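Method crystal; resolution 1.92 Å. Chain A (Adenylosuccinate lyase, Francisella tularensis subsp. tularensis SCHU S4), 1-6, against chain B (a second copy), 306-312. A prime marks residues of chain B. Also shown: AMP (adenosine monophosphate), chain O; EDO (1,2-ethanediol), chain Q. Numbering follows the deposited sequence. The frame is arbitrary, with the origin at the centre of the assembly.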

# COMPACT_ATOMS: atom_id res chain seq x y z
N MET A 1 8.03 -6.64 17.19
CA MET A 1 9.29 -6.04 17.65
C MET A 1 10.33 -7.12 17.89
O MET A 1 10.02 -8.24 18.28
CB MET A 1 9.07 -5.23 18.94
CG MET A 1 10.33 -4.60 19.53
SD MET A 1 11.21 -3.53 18.36
CE MET A 1 9.92 -2.34 17.95
N ILE A 2 11.59 -6.76 17.66
CA ILE A 2 12.68 -7.68 17.94
C ILE A 2 13.71 -7.02 18.85
O ILE A 2 13.80 -5.79 18.92
CB ILE A 2 13.35 -8.18 16.66
CG1 ILE A 2 13.96 -7.00 15.89
CG2 ILE A 2 12.35 -8.93 15.78
CD1 ILE A 2 14.83 -7.43 14.73
N LYS A 3 14.49 -7.85 19.52
CA LYS A 3 15.42 -7.40 20.55
C LYS A 3 16.45 -6.41 19.99
O LYS A 3 16.82 -5.45 20.67
CB LYS A 3 16.11 -8.62 21.18
CG LYS A 3 17.28 -8.28 22.09
CD LYS A 3 17.97 -9.54 22.60
CE LYS A 3 17.52 -9.89 24.01
NZ LYS A 3 18.40 -10.91 24.64
N ARG A 4 16.88 -6.62 18.75
CA ARG A 4 17.88 -5.76 18.13
C ARG A 4 17.51 -4.28 18.16
O ARG A 4 18.37 -3.41 18.32
CB ARG A 4 18.14 -6.21 16.69
CG ARG A 4 19.35 -5.58 16.04
CD ARG A 4 19.56 -6.13 14.63
NE ARG A 4 20.70 -5.51 13.96
CZ ARG A 4 21.96 -5.89 14.13
NH1 ARG A 4 22.93 -5.28 13.47
NH2 ARG A 4 22.25 -6.89 14.97
N TYR A 5 16.21 -3.98 18.02
CA TYR A 5 15.77 -2.59 17.96
C TYR A 5 14.81 -2.18 19.08
O TYR A 5 14.14 -1.14 18.99
CB TYR A 5 15.09 -2.32 16.62
CG TYR A 5 15.88 -2.78 15.41
CD1 TYR A 5 17.10 -2.19 15.08
CD2 TYR A 5 15.39 -3.79 14.59
CE1 TYR A 5 17.82 -2.61 13.97
CE2 TYR A 5 16.09 -4.21 13.48
CZ TYR A 5 17.30 -3.62 13.17
OH TYR A 5 17.99 -4.04 12.06
N ASP A 6 14.74 -3.01 20.11
CA ASP A 6 13.78 -2.80 21.19
C ASP A 6 14.19 -1.64 22.11
O ASP A 6 15.23 -1.72 22.77
CB ASP A 6 13.63 -4.09 22.00
CG ASP A 6 12.41 -4.08 22.91
OD1 ASP A 6 12.13 -3.04 23.53
OD2 ASP A 6 11.74 -5.13 22.99
P AMP O . 20.86 -3.62 10.59
O1P AMP O . 20.39 -3.41 12.00
O2P AMP O . 20.75 -2.40 9.71
O3P AMP O . 20.37 -4.89 9.95
O5' AMP O . 22.45 -3.86 10.73
C5' AMP O . 23.22 -4.32 9.62
C4' AMP O . 24.53 -4.91 10.13
O4' AMP O . 25.32 -5.38 9.03
C3' AMP O . 25.36 -3.87 10.86
O3' AMP O . 25.83 -4.44 12.09
C2' AMP O . 26.54 -3.59 9.96
O2' AMP O . 27.73 -3.38 10.71
C1' AMP O . 26.64 -4.85 9.11
N9 AMP O . 27.18 -4.54 7.76
C8 AMP O . 27.78 -3.39 7.40
N7 AMP O . 28.16 -3.44 6.10
C5 AMP O . 27.79 -4.64 5.61
C6 AMP O . 27.89 -5.34 4.31
N6 AMP O . 28.47 -4.74 3.24
N1 AMP O . 27.38 -6.59 4.23
C2 AMP O . 26.81 -7.19 5.29
N3 AMP O . 26.68 -6.61 6.50
C4 AMP O . 27.15 -5.36 6.72
C1 EDO Q . 18.79 -10.44 6.25
O1 EDO Q . 18.28 -9.49 5.31
C2 EDO Q . 17.91 -10.42 7.50
O2 EDO Q . 17.61 -9.06 7.81
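Chain B, residues 306-312: SSAERFY

Residues 306′ to 312′ of chain B are one stretch of a longer helix, laid against the N-terminal segment of chain A so that the two run in opposite senses: Met1 is nearest Phe311′ (CA to CA 6.7 Å), while Tyr5 is nearest Ser307′ (CA to CA 8.9 Å). The helix contributes one side, Ser307′, Arg310′ and Phe311′, as its turn spacing dictates.

Met1 meets the edge of the Phe311′ ring, with its CA 3.8 Å and its SD 3.9 Å from Phe311′ CE1. Ile2 (chi1 p, chi2 t) points toward the helix; its CG1 lies over one face of that ring, and its CD1 packs 3.6 Å from Arg310′ CB. A short 3-10 segment follows, with Tyr5 N donating a hydrogen bond to Ile2 O at 3.1 Å; within it Lys3 is out of reach of the helix and makes no contact.

Arg4 extends with chi1 to chi3 all t, and its guanidinium lies flat on that of Arg310′, centres 3.9 Å apart and planes at 13°. These like charges share the AMP phosphate: Arg4 NE donates to O1P and Arg310′ NE to O3P, both at 2.9 Å. Tyr5 places OH 2.5 Å from AMP O1P and 3.3 Å from Ser307′ CB, while its CD2 comes 3.4 Å from Phe311′ CE2, the near-parallel rings barely overlapping. Apolar packing on the Phe311′ ring from Met1, Ile2 and Tyr5 is joined to an arginine stack whose two members both bind the AMP phosphate.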

# COMPACT_ATOMS: atom_id res chain seq x y z
N SER B 306 17.67 -4.74 5.17
CA SER B 306 17.98 -5.66 6.27
C SER B 306 17.10 -5.45 7.50
O SER B 306 16.44 -6.38 7.96
CB SER B 306 19.47 -5.55 6.64
OG SER B 306 19.75 -6.34 7.78
N SER B 307 17.08 -4.23 8.04
CA SER B 307 16.24 -3.96 9.22
C SER B 307 14.78 -4.29 8.93
O SER B 307 14.09 -4.90 9.75
CB SER B 307 16.36 -2.50 9.64
OG SER B 307 16.05 -1.65 8.54
N ALA B 308 14.31 -3.90 7.76
CA ALA B 308 12.93 -4.20 7.38
C ALA B 308 12.65 -5.70 7.38
O ALA B 308 11.66 -6.16 7.95
CB ALA B 308 12.60 -3.60 6.03
N GLU B 309 13.54 -6.46 6.75
CA GLU B 309 13.37 -7.91 6.68
C GLU B 309 13.39 -8.57 8.06
O GLU B 309 12.68 -9.55 8.29
CB GLU B 309 14.43 -8.53 5.74
CG GLU B 309 14.12 -8.23 4.27
CD GLU B 309 15.27 -8.53 3.31
OE1 GLU B 309 16.41 -8.78 3.76
OE2 GLU B 309 15.02 -8.49 2.08
N ARG B 310 14.18 -8.03 8.99
CA ARG B 310 14.23 -8.59 10.34
C ARG B 310 12.89 -8.51 11.05
O ARG B 310 12.59 -9.33 11.91
CB ARG B 310 15.28 -7.86 11.19
CG ARG B 310 16.74 -8.05 10.76
CD ARG B 310 17.64 -7.32 11.76
NE ARG B 310 19.00 -7.14 11.26
CZ ARG B 310 20.01 -7.99 11.48
NH1 ARG B 310 19.82 -9.09 12.20
NH2 ARG B 310 21.21 -7.72 10.99
N PHE B 311 12.09 -7.50 10.71
CA PHE B 311 10.74 -7.38 11.28
C PHE B 311 9.72 -8.20 10.50
O PHE B 311 9.03 -9.04 11.07
CB PHE B 311 10.26 -5.92 11.23
CG PHE B 311 10.80 -5.05 12.33
CD1 PHE B 311 10.19 -5.04 13.58
CD2 PHE B 311 11.88 -4.22 12.11
CE1 PHE B 311 10.68 -4.22 14.59
CE2 PHE B 311 12.36 -3.39 13.10
CZ PHE B 311 11.77 -3.39 14.34
N TYR B 312 9.61 -7.94 9.20
CA TYR B 312 8.45 -8.45 8.48
C TYR B 312 8.53 -9.91 8.03
O TYR B 312 7.49 -10.56 7.90
CB TYR B 312 8.05 -7.52 7.32
CG TYR B 312 8.62 -7.90 5.97
CD1 TYR B 312 7.96 -8.80 5.14
CD2 TYR B 312 9.80 -7.33 5.51
CE1 TYR B 312 8.48 -9.14 3.90
CE2 TYR B 312 10.33 -7.66 4.27
CZ TYR B 312 9.66 -8.57 3.48
OH TYR B 312 10.18 -8.91 2.24